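PDB 3NCO: endoglucanase FnCel5A from Fervidobacterium nodosum, which probably hydrolyses internal beta-1,4-glucosidic bonds of cellulose as a glycoside hydrolase of family 5. Local coordinates for residues G23-N28 against R59-W64; G27-A32 against V40-E45; I100-F105 against E140-P145; G262-A267 against A297-Y302. All coordinates share one frame; numbering follows the deposited sequence.

Interaction 1. Residues G23-N28 against R59-W64; sequences GINMGN and RIPIRW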
loop_
_atom_site.group_PDB
_atom_site.type_symbol
_atom_site.label_atom_id
_atom_site.label_comp_id
_atom_site.label_asym_id
_atom_site.label_seq_id
_atom_site.Cartn_x
_atom_site.Cartn_y
_atom_site.Cartn_z
ATOM N N GLY A 23 -7.885 -5.614 3.547
ATOM C CA GLY A 23 -8.020 -4.182 3.397
ATOM C C GLY A 23 -8.227 -3.751 1.969
ATOM O O GLY A 23 -8.348 -4.604 1.047
ATOM N N ILE A 24 -8.314 -2.427 1.805
ATOM C CA ILE A 24 -8.424 -1.861 0.444
ATOM C C ILE A 24 -7.687 -0.525 0.361
ATOM O O ILE A 24 -7.540 0.177 1.356
ATOM C CB ILE A 24 -9.908 -1.758 0.058
ATOM C CG1 ILE A 24 -10.188 -1.576 -1.485
ATOM C CG2 ILE A 24 -10.610 -0.695 0.951
ATOM C CD1 ILE A 24 -11.605 -1.701 -1.778
ATOM N N ASN A 25 -7.178 -0.205 -0.837
ATOM C CA ASN A 25 -6.499 1.049 -1.076
ATOM C C ASN A 25 -7.504 2.081 -1.524
ATOM O O ASN A 25 -8.304 1.813 -2.434
ATOM C CB ASN A 25 -5.501 0.867 -2.217
ATOM C CG ASN A 25 -4.220 0.178 -1.773
ATOM O OD1 ASN A 25 -3.296 0.852 -1.343
ATOM N ND2 ASN A 25 -4.171 -1.140 -1.810
HETATM N N MSE A 26 -7.372 3.258 -0.909
HETATM C CA MSE A 26 -8.231 4.399 -1.262
HETATM C C MSE A 26 -7.344 5.305 -2.094
HETATM O O MSE A 26 -6.799 6.319 -1.614
HETATM C CB MSE A 26 -8.865 4.966 0.021
HETATM C CG MSE A 26 -10.353 4.293 0.222
HETATM SE SE MSE A 26 -11.314 5.819 -1.058
HETATM C CE MSE A 26 -10.523 6.137 -2.744
ATOM N N GLY A 27 -7.177 4.849 -3.328
ATOM C CA GLY A 27 -6.248 5.393 -4.322
ATOM C C GLY A 27 -6.822 6.313 -5.398
ATOM O O GLY A 27 -8.059 6.415 -5.582
ATOM N N ASN A 28 -5.876 6.910 -6.133
ATOM C CA ASN A 28 -6.154 7.900 -7.169
ATOM C C ASN A 28 -6.719 9.191 -6.613
ATOM O O ASN A 28 -7.344 9.941 -7.369
ATOM C CB ASN A 28 -7.132 7.323 -8.222
ATOM C CG ASN A 28 -6.432 6.493 -9.293
ATOM O OD1 ASN A 28 -5.712 5.564 -8.996
ATOM N ND2 ASN A 28 -6.703 6.805 -10.548
ATOM N N ARG A 59 -5.805 1.573 3.145
ATOM C CA ARG A 59 -4.484 2.113 2.923
ATOM C C ARG A 59 -4.669 3.392 2.079
ATOM O O ARG A 59 -5.326 3.329 1.055
ATOM C CB ARG A 59 -3.616 1.092 2.135
ATOM C CG ARG A 59 -2.286 1.710 1.716
ATOM C CD ARG A 59 -1.314 0.601 1.277
ATOM N NE ARG A 59 0.025 1.047 0.879
ATOM C CZ ARG A 59 0.419 1.285 -0.372
ATOM N NH1 ARG A 59 -0.437 1.212 -1.396
ATOM N NH2 ARG A 59 1.718 1.606 -0.575
ATOM N N ILE A 60 -4.092 4.510 2.540
ATOM C CA ILE A 60 -4.329 5.847 1.932
ATOM C C ILE A 60 -2.986 6.393 1.348
ATOM O O ILE A 60 -2.161 6.931 2.073
ATOM C CB ILE A 60 -4.890 6.870 2.989
ATOM C CG1 ILE A 60 -6.106 6.279 3.743
ATOM C CG2 ILE A 60 -5.311 8.177 2.336
ATOM C CD1 ILE A 60 -6.666 7.258 4.850
ATOM N N PRO A 61 -2.804 6.292 0.021
ATOM C CA PRO A 61 -1.710 6.907 -0.721
ATOM C C PRO A 61 -1.784 8.452 -0.572
ATOM O O PRO A 61 -2.863 9.032 -0.721
ATOM C CB PRO A 61 -1.973 6.428 -2.157
ATOM C CG PRO A 61 -2.776 5.029 -1.985
ATOM C CD PRO A 61 -3.675 5.409 -0.811
ATOM N N ILE A 62 -0.651 9.073 -0.217
ATOM C CA ILE A 62 -0.594 10.536 -0.020
ATOM C C ILE A 62 0.665 11.179 -0.627
ATOM O O ILE A 62 1.769 10.805 -0.271
ATOM C CB ILE A 62 -0.663 10.884 1.512
ATOM C CG1 ILE A 62 -1.860 10.184 2.173
ATOM C CG2 ILE A 62 -0.628 12.398 1.752
ATOM C CD1 ILE A 62 -1.888 10.298 3.731
ATOM N N ARG A 63 0.492 12.163 -1.521
ATOM C CA ARG A 63 1.642 12.795 -2.180
ATOM C C ARG A 63 1.987 14.053 -1.339
ATOM O O ARG A 63 1.755 15.193 -1.734
ATOM C CB ARG A 63 1.351 13.134 -3.635
ATOM C CG ARG A 63 2.591 13.707 -4.354
ATOM C CD ARG A 63 2.216 14.371 -5.624
ATOM N NE ARG A 63 1.545 13.441 -6.530
ATOM C CZ ARG A 63 1.653 13.529 -7.866
ATOM N NH1 ARG A 63 2.431 14.474 -8.423
ATOM N NH2 ARG A 63 1.003 12.664 -8.634
ATOM N N TRP A 64 2.562 13.821 -0.174
ATOM C CA TRP A 64 2.984 14.888 0.683
ATOM C C TRP A 64 3.882 15.856 -0.048
ATOM O O TRP A 64 3.921 17.038 0.245
ATOM C CB TRP A 64 3.707 14.328 1.905
ATOM C CG TRP A 64 2.873 13.505 2.820
ATOM C CD1 TRP A 64 2.911 12.119 2.935
ATOM C CD2 TRP A 64 1.914 13.962 3.809
ATOM N NE1 TRP A 64 2.039 11.709 3.921
ATOM C CE2 TRP A 64 1.404 12.811 4.455
ATOM C CE3 TRP A 64 1.456 15.232 4.228
ATOM C CZ2 TRP A 64 0.450 12.882 5.466
ATOM C CZ3 TRP A 64 0.472 15.300 5.216
ATOM C CH2 TRP A 64 0.003 14.125 5.847
HETATM O O HOH W 1 -5.543 8.637 -1.359
#
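Two torsions lay the side chains of Asn-25 and Arg-59 next to each other. Asn-25 has CG anti to its carbonyl carbon (chi1 -79°). Arg-59 has CG anti to its backbone N (chi1 172°) and then runs extended to NE. Both side chains point the same way. Asn-25 OD1 rests against the aliphatic part of the arginine, 3.3 Å from Arg-59 CD. The same oxygen accepts a nearly straight hydrogen bond of 2.9 Å from Arg-59 NH1. It meets the guanidinium at its edge, in the plane, while the amide stands almost upright to that plane (82°). Partners outside the segments hold both groups. Asn-25 ND2 bonds to Gly-259 O and Tyr-292 O, which fixes the turn of the amide, and Arg-59 makes salt bridges with Glu-140 and Glu-260. The backbones form a parallel bridge at this pair, with Arg-59 N bonded to Ile-24 O (2.9 Å) and Met-26 N to Arg-59 O (2.8 Å). These are the ends of strands 22-25 and 57-60, the first two of the eight-stranded TIM barrel, joined as a beta-alpha-beta unit through helix 44-53. Beyond the strands the chains separate. Pro-61 CD packs 3.4 Å from Met-26 O, and Pro-61 CG lies 4.2 Å from Gly-27 CA. Residue 26 is modelled as selenomethionine, and its bent side chain leads off to Tyr-46 and Ile-50 of helix 44-53. Past the last backbone bond a water bridges two carbonyl oxygens, donating to Met-26 O (2.6 Å) and Pro-61 O (2.8 Å).

Interaction 2. Residues G27-A32 against V40-E45; sequences GNALEA and VYIEDE
Gly-27 meets Val-40 through its carbonyl, with Gly-27 O 3.8 Å from Val-40 CG1. With CG1 anti to its backbone N (chi1 -174°), Val-40 turns CG1 to Gly-27 and Ala-29 and CG2 to Asn-28. Val-40 CG2 lies 3.6 Å from Asn-28 CB. The branch carbon sits over the backbone, with Val-40 CB 3.3 Å from Asn-28 O. Asn-28 O also accepts from a water at 2.7 Å. The same water donates to Val-40 O at 2.8 Å and bridges the two chains. Ala-29 points its methyl at the other segment, where Ala-29 CB lies 3.6 Å from Ile-42 CG1. Val-40 CG1 flanks the same methyl. Leu-30 crosses Ile-42 at about a right angle, tip to tip, with their CD1 atoms 3.9 Å apart. Phe-80 of helix 78-93 also packs on Leu-30. Glu-31 turns back on its own segment. Its OE2 accepts from Asn-28 N at 2.7 Å on the syn side, and its OE1 accepts from Ala-29 N above the carboxylate plane. A type I turn from Ala-29 to Ala-32 completes the bend. The segments lie in the connection from strand 22-25 to helix 44-53, the first beta-to-alpha link of the barrel. The chemistry implies a division of labour: the carboxylate of Glu-31 fixes the shape of its own loop, while methyl packing and one water join that loop to residues 40-42.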
loop_
_atom_site.group_PDB
_atom_site.type_symbol
_atom_site.label_atom_id
_atom_site.label_comp_id
_atom_site.label_asym_id
_atom_site.label_seq_id
_atom_site.Cartn_x
_atom_site.Cartn_y
_atom_site.Cartn_z
ATOM N N GLY A 27 -7.177 4.849 -3.328
ATOM C CA GLY A 27 -6.248 5.393 -4.322
ATOM C C GLY A 27 -6.822 6.313 -5.398
ATOM O O GLY A 27 -8.059 6.415 -5.582
ATOM N N ASN A 28 -5.876 6.910 -6.133
ATOM C CA ASN A 28 -6.154 7.900 -7.169
ATOM C C ASN A 28 -6.719 9.191 -6.613
ATOM O O ASN A 28 -7.344 9.941 -7.369
ATOM C CB ASN A 28 -7.132 7.323 -8.222
ATOM C CG ASN A 28 -6.432 6.493 -9.293
ATOM O OD1 ASN A 28 -5.712 5.564 -8.996
ATOM N ND2 ASN A 28 -6.703 6.805 -10.548
ATOM N N ALA A 29 -6.510 9.428 -5.307
ATOM C CA ALA A 29 -7.072 10.576 -4.627
ATOM C C ALA A 29 -5.953 11.466 -4.043
ATOM O O ALA A 29 -5.506 12.407 -4.713
ATOM C CB ALA A 29 -8.079 10.154 -3.520
ATOM N N LEU A 30 -5.507 11.208 -2.800
ATOM C CA LEU A 30 -4.542 12.114 -2.188
ATOM C C LEU A 30 -3.131 11.960 -2.773
ATOM O O LEU A 30 -2.259 12.768 -2.389
ATOM C CB LEU A 30 -4.444 11.901 -0.678
ATOM C CG LEU A 30 -5.652 12.527 0.045
ATOM C CD1 LEU A 30 -5.886 11.817 1.420
ATOM C CD2 LEU A 30 -5.515 14.086 0.190
ATOM N N GLU A 31 -2.883 10.954 -3.597
ATOM C CA GLU A 31 -1.574 10.866 -4.289
ATOM C C GLU A 31 -1.595 11.512 -5.678
ATOM O O GLU A 31 -0.574 11.463 -6.395
ATOM C CB GLU A 31 -0.942 9.427 -4.362
ATOM C CG GLU A 31 -1.518 8.506 -5.436
ATOM C CD GLU A 31 -2.912 7.989 -5.210
ATOM O OE1 GLU A 31 -3.749 8.597 -4.504
ATOM O OE2 GLU A 31 -3.225 6.922 -5.790
ATOM N N ALA A 32 -2.771 12.026 -6.091
ATOM C CA ALA A 32 -2.830 12.908 -7.267
ATOM C C ALA A 32 -2.097 14.198 -6.955
ATOM O O ALA A 32 -1.783 14.475 -5.817
ATOM C CB ALA A 32 -4.296 13.121 -7.686
ATOM N N VAL A 40 -10.923 11.224 -8.598
ATOM C CA VAL A 40 -11.349 10.621 -7.334
ATOM C C VAL A 40 -11.189 11.608 -6.203
ATOM O O VAL A 40 -10.160 12.290 -6.080
ATOM C CB VAL A 40 -10.551 9.373 -7.015
ATOM C CG1 VAL A 40 -11.122 8.696 -5.766
ATOM C CG2 VAL A 40 -10.602 8.395 -8.189
ATOM N N TYR A 41 -12.219 11.709 -5.358
ATOM C CA TYR A 41 -12.133 12.640 -4.239
ATOM C C TYR A 41 -12.757 11.875 -3.093
ATOM O O TYR A 41 -13.887 11.367 -3.244
ATOM C CB TYR A 41 -12.919 13.935 -4.512
ATOM C CG TYR A 41 -12.841 14.873 -3.327
ATOM C CD1 TYR A 41 -11.703 15.629 -3.133
ATOM C CD2 TYR A 41 -13.896 14.961 -2.389
ATOM C CE1 TYR A 41 -11.571 16.485 -2.024
ATOM C CE2 TYR A 41 -13.766 15.787 -1.250
ATOM C CZ TYR A 41 -12.597 16.532 -1.094
ATOM O OH TYR A 41 -12.449 17.385 -0.010
ATOM N N ILE A 42 -12.053 11.784 -1.966
ATOM C CA ILE A 42 -12.526 10.929 -0.857
ATOM C C ILE A 42 -13.726 11.536 -0.117
ATOM O O ILE A 42 -13.632 12.587 0.499
ATOM C CB ILE A 42 -11.376 10.569 0.123
ATOM C CG1 ILE A 42 -10.201 9.923 -0.664
ATOM C CG2 ILE A 42 -11.931 9.646 1.268
ATOM C CD1 ILE A 42 -8.948 9.732 0.105
ATOM N N GLU A 43 -14.842 10.842 -0.211
ATOM C CA GLU A 43 -16.061 11.214 0.495
ATOM C C GLU A 43 -16.053 10.540 1.844
ATOM O O GLU A 43 -15.616 9.400 1.977
ATOM C CB GLU A 43 -17.331 10.804 -0.336
ATOM C CG GLU A 43 -17.386 11.503 -1.741
ATOM C CD GLU A 43 -18.601 11.079 -2.683
ATOM O OE1 GLU A 43 -19.646 10.562 -2.139
ATOM O OE2 GLU A 43 -18.557 11.303 -3.976
ATOM N N ASP A 44 -16.566 11.235 2.869
ATOM C CA ASP A 44 -16.594 10.623 4.206
ATOM C C ASP A 44 -17.375 9.326 4.172
ATOM O O ASP A 44 -17.052 8.381 4.923
ATOM C CB ASP A 44 -17.303 11.576 5.184
ATOM C CG ASP A 44 -16.443 12.775 5.578
ATOM O OD1 ASP A 44 -15.309 12.923 5.053
ATOM O OD2 ASP A 44 -16.949 13.580 6.437
ATOM N N GLU A 45 -18.431 9.274 3.355
ATOM C CA GLU A 45 -19.299 8.061 3.280
ATOM C C GLU A 45 -18.513 6.830 2.802
ATOM O O GLU A 45 -18.885 5.715 3.086
ATOM C CB GLU A 45 -20.528 8.258 2.373
ATOM C CG GLU A 45 -20.105 8.367 0.876
ATOM C CD GLU A 45 -21.212 8.747 -0.104
ATOM O OE1 GLU A 45 -21.772 7.833 -0.793
ATOM O OE2 GLU A 45 -21.532 9.982 -0.196
HETATM O O HOH W 2 -8.031 12.526 -7.820
#

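Interaction 3. Residues I100-F105 against E140-P145; sequences INCHHF and EIFNEP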
loop_
_atom_site.group_PDB
_atom_site.type_symbol
_atom_site.label_atom_id
_atom_site.label_comp_id
_atom_site.label_asym_id
_atom_site.label_seq_id
_atom_site.Cartn_x
_atom_site.Cartn_y
_atom_site.Cartn_z
ATOM N N ILE A 100 -1.326 5.208 6.519
ATOM C CA ILE A 100 -1.052 6.414 5.708
ATOM C C ILE A 100 0.427 6.334 5.268
ATOM O O ILE A 100 1.293 5.982 6.098
ATOM C CB ILE A 100 -1.368 7.754 6.482
ATOM C CG1 ILE A 100 -0.426 7.943 7.714
ATOM C CG2 ILE A 100 -2.932 7.950 6.807
ATOM C CD1 ILE A 100 -0.702 9.319 8.440
ATOM N N ASN A 101 0.700 6.692 4.008
ATOM C CA ASN A 101 2.031 6.435 3.416
ATOM C C ASN A 101 2.515 7.812 2.870
ATOM O O ASN A 101 1.838 8.832 2.972
ATOM C CB ASN A 101 2.027 5.279 2.332
ATOM C CG ASN A 101 1.477 5.703 0.950
ATOM O OD1 ASN A 101 1.117 6.884 0.737
ATOM N ND2 ASN A 101 1.375 4.727 0.002
ATOM N N CYS A 102 3.705 7.821 2.248
ATOM C CA CYS A 102 4.012 8.840 1.266
ATOM C C CYS A 102 4.176 8.128 -0.083
ATOM O O CYS A 102 4.746 7.038 -0.154
ATOM C CB CYS A 102 5.308 9.518 1.683
ATOM S SG CYS A 102 5.813 10.955 0.645
ATOM N N HIS A 103 3.693 8.764 -1.146
ATOM C CA HIS A 103 3.438 8.108 -2.430
ATOM C C HIS A 103 3.736 9.134 -3.535
ATOM O O HIS A 103 3.562 10.367 -3.370
ATOM C CB HIS A 103 1.968 7.733 -2.467
ATOM C CG HIS A 103 1.599 6.509 -3.254
ATOM N ND1 HIS A 103 1.463 6.455 -4.628
ATOM C CD2 HIS A 103 1.185 5.313 -2.802
ATOM C CE1 HIS A 103 0.959 5.275 -4.982
ATOM N NE2 HIS A 103 0.818 4.555 -3.892
ATOM N N HIS A 104 4.264 8.628 -4.646
ATOM C CA HIS A 104 4.463 9.483 -5.816
ATOM C C HIS A 104 5.338 10.713 -5.513
ATOM O O HIS A 104 4.954 11.822 -5.819
ATOM C CB HIS A 104 3.102 9.903 -6.408
ATOM C CG HIS A 104 3.181 10.314 -7.841
ATOM N ND1 HIS A 104 2.493 9.649 -8.849
ATOM C CD2 HIS A 104 3.890 11.297 -8.449
ATOM C CE1 HIS A 104 2.769 10.226 -10.016
ATOM N NE2 HIS A 104 3.628 11.206 -9.800
ATOM N N PHE A 105 6.521 10.486 -4.968
ATOM C CA PHE A 105 7.514 11.558 -4.807
ATOM C C PHE A 105 8.526 11.462 -5.980
ATOM O O PHE A 105 9.577 10.849 -5.845
ATOM C CB PHE A 105 8.167 11.363 -3.445
ATOM C CG PHE A 105 8.956 12.536 -2.942
ATOM C CD1 PHE A 105 9.340 12.568 -1.578
ATOM C CD2 PHE A 105 9.334 13.612 -3.779
ATOM C CE1 PHE A 105 10.120 13.643 -1.089
ATOM C CE2 PHE A 105 10.069 14.689 -3.281
ATOM C CZ PHE A 105 10.461 14.700 -1.914
ATOM N N GLU A 140 3.593 4.364 6.863
ATOM C CA GLU A 140 4.260 3.602 5.820
ATOM C C GLU A 140 5.222 4.536 5.090
ATOM O O GLU A 140 4.758 5.379 4.337
ATOM C CB GLU A 140 3.218 3.052 4.851
ATOM C CG GLU A 140 3.911 2.270 3.704
ATOM C CD GLU A 140 2.974 1.677 2.666
ATOM O OE1 GLU A 140 1.755 1.932 2.765
ATOM O OE2 GLU A 140 3.448 0.990 1.762
ATOM N N ILE A 141 6.525 4.423 5.370
ATOM C CA ILE A 141 7.499 5.448 4.979
ATOM C C ILE A 141 7.435 5.890 3.521
ATOM O O ILE A 141 7.346 7.092 3.231
ATOM C CB ILE A 141 8.922 4.987 5.291
ATOM C CG1 ILE A 141 9.035 4.967 6.817
ATOM C CG2 ILE A 141 9.966 6.030 4.782
ATOM C CD1 ILE A 141 10.317 4.247 7.316
ATOM N N PHE A 142 7.443 4.912 2.603
ATOM C CA PHE A 142 7.407 5.249 1.177
ATOM C C PHE A 142 6.862 4.112 0.331
ATOM O O PHE A 142 7.192 2.946 0.550
ATOM C CB PHE A 142 8.773 5.724 0.661
ATOM C CG PHE A 142 8.710 6.389 -0.675
ATOM C CD1 PHE A 142 7.964 7.573 -0.876
ATOM C CD2 PHE A 142 9.349 5.794 -1.757
ATOM C CE1 PHE A 142 7.876 8.146 -2.158
ATOM C CE2 PHE A 142 9.308 6.379 -3.025
ATOM C CZ PHE A 142 8.577 7.540 -3.232
ATOM N N ASN A 143 6.072 4.476 -0.672
ATOM C CA ASN A 143 5.513 3.508 -1.610
ATOM C C ASN A 143 6.506 3.174 -2.711
ATOM O O ASN A 143 6.998 4.041 -3.416
ATOM C CB ASN A 143 4.296 4.175 -2.252
ATOM C CG ASN A 143 3.635 3.309 -3.287
ATOM O OD1 ASN A 143 3.650 3.629 -4.498
ATOM N ND2 ASN A 143 3.130 2.240 -2.861
ATOM N N GLU A 144 6.770 1.869 -2.865
ATOM C CA GLU A 144 7.554 1.422 -4.050
ATOM C C GLU A 144 8.849 2.214 -4.306
ATOM O O GLU A 144 8.947 2.955 -5.269
ATOM C CB GLU A 144 6.662 1.454 -5.295
ATOM C CG GLU A 144 5.590 0.402 -5.206
ATOM C CD GLU A 144 4.732 0.321 -6.425
ATOM O OE1 GLU A 144 4.909 1.129 -7.358
ATOM O OE2 GLU A 144 3.820 -0.505 -6.474
ATOM N N PRO A 145 9.851 2.046 -3.441
ATOM C CA PRO A 145 11.125 2.585 -3.792
ATOM C C PRO A 145 11.500 2.010 -5.132
ATOM O O PRO A 145 11.108 0.857 -5.421
ATOM C CB PRO A 145 12.055 1.960 -2.744
ATOM C CG PRO A 145 11.198 1.877 -1.542
ATOM C CD PRO A 145 9.920 1.285 -2.169
HETATM O O HOH W 3 5.382 6.056 -5.074
#
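The ring of His-103 and the side-chain amide of Asn-143 lie flat on each other, their planes 9° apart. Asn-143 OD1 sits over one face of the ring, 3.0 Å from His-103 NE2, but the angle is too poor for a hydrogen bond. Asn-143 places its amide there with CG anti to the backbone N (chi1 178°). Asn-143 OD1 instead accepts a hydrogen bond of 3.0 Å from a water, which in turn takes the N-H of His-104 at 2.8 Å. Asn-143 ND2 bonds weakly to Glu-260 OE2. An alanine in place of His-103 would probably leave one amide face without its stacking partner and loosen the restraint on its rotation. The backbone beneath is held by Asn-143 N bonding to Cys-102 O at 2.9 Å, nearly along the C=O axis. The Phe-142 ring packs through CE1 on Phe-105 CB at 3.5 Å, with Tyr-109 and Trp-154 beyond. Toward the strands, Asn-101 and Glu-140 run side by side, and Glu-140 OE1 lies 3.4 Å from Asn-101 CB. Their polar ends are fixed from outside: Asn-101 OD1 accepts from Ile-62 N, and Arg-59 makes a salt bridge to Glu-140. Both segments leave the C-terminal ends of barrel strands. Family 5 enzymes carry an Asn-Glu-Pro sequence such as 143-145 after the fourth strand of the TIM barrel, so this contact probably borders the active site.

Interaction 4. Residues G262-A267 against A297-Y302; sequences GAYSKA and AGFGLY. With PO4 (phosphate ion), chain F.
Hydrogen bonding between Ser-265 and Gly-298 fastens one end of this contact. Ser-265 N donates to Gly-298 O at 3.0 Å, with the donor tilted somewhat from the carbonyl plane. The same oxygen approaches the Tyr-264 ring obliquely, with Gly-298 O 3.4 Å from Tyr-264 CD1. The two segments are loops that follow strands 256-261 and 289-292, the seventh and eighth of the TIM barrel. In family 5 the substrate cleft lies at the C-terminal ends of the barrel strands, where these loops lie. Aromatic packing carries most of the rest. With CG beside its backbone N (chi1 -68°), Phe-299 turns its ring onto residues 262-264. Tyr-264 CB sits over one ring face, 4.2 Å from the centroid of the Phe-299 ring, as a CH-pi contact. At the ring edge, in the plane, Gly-262 C lies 3.7 Å from Phe-299 CD1. The two aromatic rings meet obliquely, with planes at 46° and centroids 5.5 Å apart. Trp-293 meets Phe-299 edge-to-face, and Trp-217 meets Tyr-264 in the same manner. An alanine in place of Phe-299 would probably open a gap beside Tyr-264 and leave Trp-293 without its ring partner. A phosphate ion, probably from the crystallisation liquor, binds at residue 297: Ala-297 N donates to phosphate O3 at 2.9 Å, and Arg-304 NH1 also bonds to the ion.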
loop_
_atom_site.group_PDB
_atom_site.type_symbol
_atom_site.label_atom_id
_atom_site.label_comp_id
_atom_site.label_asym_id
_atom_site.label_seq_id
_atom_site.Cartn_x
_atom_site.Cartn_y
_atom_site.Cartn_z
ATOM N N GLY A 262 -4.004 -6.313 -7.738
ATOM C CA GLY A 262 -5.245 -6.094 -8.515
ATOM C C GLY A 262 -5.017 -6.251 -10.006
ATOM O O GLY A 262 -3.882 -6.171 -10.459
ATOM N N ALA A 263 -6.108 -6.456 -10.754
ATOM C CA ALA A 263 -6.031 -6.576 -12.210
ATOM C C ALA A 263 -6.867 -5.457 -12.840
ATOM O O ALA A 263 -8.032 -5.259 -12.475
ATOM C CB ALA A 263 -6.529 -7.943 -12.674
ATOM N N TYR A 264 -6.264 -4.765 -13.809
ATOM C CA TYR A 264 -6.909 -3.647 -14.486
ATOM C C TYR A 264 -8.177 -4.097 -15.212
ATOM O O TYR A 264 -8.231 -5.213 -15.743
ATOM C CB TYR A 264 -5.907 -3.096 -15.497
ATOM C CG TYR A 264 -6.305 -1.813 -16.204
ATOM C CD1 TYR A 264 -6.815 -0.735 -15.483
ATOM C CD2 TYR A 264 -6.080 -1.660 -17.575
ATOM C CE1 TYR A 264 -7.175 0.474 -16.134
ATOM C CE2 TYR A 264 -6.425 -0.477 -18.212
ATOM C CZ TYR A 264 -6.980 0.570 -17.477
ATOM O OH TYR A 264 -7.290 1.748 -18.119
ATOM N N SER A 265 -9.144 -3.181 -15.329
ATOM C CA SER A 265 -10.464 -3.522 -15.929
ATOM C C SER A 265 -10.450 -3.831 -17.424
ATOM O O SER A 265 -11.448 -4.323 -17.952
ATOM C CB SER A 265 -11.484 -2.415 -15.645
ATOM O OG SER A 265 -10.989 -1.183 -16.192
ATOM N N LYS A 266 -9.343 -3.585 -18.110
ATOM C CA LYS A 266 -9.268 -4.045 -19.513
ATOM C C LYS A 266 -9.049 -5.569 -19.679
ATOM O O LYS A 266 -9.258 -6.116 -20.778
ATOM C CB LYS A 266 -8.291 -3.201 -20.342
ATOM C CG LYS A 266 -8.764 -1.757 -20.505
ATOM C CD LYS A 266 -7.929 -1.091 -21.605
ATOM C CE LYS A 266 -8.229 0.401 -21.782
ATOM N NZ LYS A 266 -7.189 1.019 -22.694
ATOM N N ALA A 267 -8.661 -6.237 -18.587
ATOM C CA ALA A 267 -8.655 -7.691 -18.475
ATOM C C ALA A 267 -10.103 -8.199 -18.423
ATOM O O ALA A 267 -11.016 -7.526 -17.893
ATOM C CB ALA A 267 -7.885 -8.122 -17.191
ATOM N N ALA A 297 -11.960 3.799 -9.607
ATOM C CA ALA A 297 -11.074 3.991 -10.763
ATOM C C ALA A 297 -10.795 2.651 -11.497
ATOM O O ALA A 297 -11.613 1.713 -11.411
ATOM C CB ALA A 297 -9.777 4.749 -10.389
ATOM N N GLY A 298 -9.701 2.594 -12.277
ATOM C CA GLY A 298 -9.484 1.504 -13.274
ATOM C C GLY A 298 -9.364 0.087 -12.749
ATOM O O GLY A 298 -9.621 -0.879 -13.500
ATOM N N PHE A 299 -8.951 -0.051 -11.482
ATOM C CA PHE A 299 -8.860 -1.382 -10.848
ATOM C C PHE A 299 -10.018 -1.560 -9.830
ATOM O O PHE A 299 -9.982 -2.480 -8.995
ATOM C CB PHE A 299 -7.545 -1.560 -10.057
ATOM C CG PHE A 299 -6.295 -1.613 -10.926
ATOM C CD1 PHE A 299 -5.573 -2.808 -11.109
ATOM C CD2 PHE A 299 -5.804 -0.439 -11.482
ATOM C CE1 PHE A 299 -4.407 -2.835 -11.888
ATOM C CE2 PHE A 299 -4.656 -0.444 -12.229
ATOM C CZ PHE A 299 -3.952 -1.661 -12.440
ATOM N N GLY A 300 -11.027 -0.715 -9.908
ATOM C CA GLY A 300 -11.971 -0.489 -8.781
ATOM C C GLY A 300 -12.934 -1.602 -8.445
ATOM O O GLY A 300 -13.432 -2.307 -9.346
ATOM N N LEU A 301 -13.208 -1.768 -7.149
ATOM C CA LEU A 301 -14.269 -2.689 -6.696
ATOM C C LEU A 301 -15.637 -2.055 -6.570
ATOM O O LEU A 301 -16.671 -2.768 -6.601
ATOM C CB LEU A 301 -13.931 -3.312 -5.316
ATOM C CG LEU A 301 -12.639 -4.149 -5.254
ATOM C CD1 LEU A 301 -12.426 -4.760 -3.878
ATOM C CD2 LEU A 301 -12.702 -5.259 -6.307
ATOM N N TYR A 302 -15.646 -0.737 -6.382
ATOM C CA TYR A 302 -16.887 -0.053 -6.082
ATOM C C TYR A 302 -17.279 0.838 -7.238
ATOM O O TYR A 302 -16.486 1.698 -7.655
ATOM C CB TYR A 302 -16.696 0.776 -4.838
ATOM C CG TYR A 302 -17.958 1.434 -4.345
ATOM C CD1 TYR A 302 -18.952 0.690 -3.674
ATOM C CD2 TYR A 302 -18.173 2.801 -4.530
ATOM C CE1 TYR A 302 -20.132 1.315 -3.195
ATOM C CE2 TYR A 302 -19.327 3.437 -4.026
ATOM C CZ TYR A 302 -20.277 2.715 -3.362
ATOM O OH TYR A 302 -21.369 3.370 -2.915
HETATM P P PO4 F . -15.593 3.469 -10.579
HETATM O O1 PO4 F . -16.215 2.713 -11.766
HETATM O O2 PO4 F . -15.038 2.404 -9.610
HETATM O O3 PO4 F . -14.411 4.325 -11.056
HETATM O O4 PO4 F . -16.718 4.232 -9.882
#

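Overall arrangement
From the N terminus, interactions 1 and 2 both begin at the end of strand 22-25 and share Gly-27 and Asn-28. Interaction 2 closes the short loop before helix 44-53. It lies within the longer excursion that interaction 1 closes, from strand 22-25 to 57-60. The two touch where Arg-63 bonds to the backbone of Leu-30 and Glu-31. Interaction 3 follows in series and ties the ends of strands 97-101 and 137-140. It meets interaction 1 through the Arg-59 to Glu-140 salt bridge and at Ile-62 and His-103. Interaction 4 comes last, joining the loops after strands 256-261 and 289-292. It touches interaction 1 where Leu-301 packs on Ile-24. None of the closures cross.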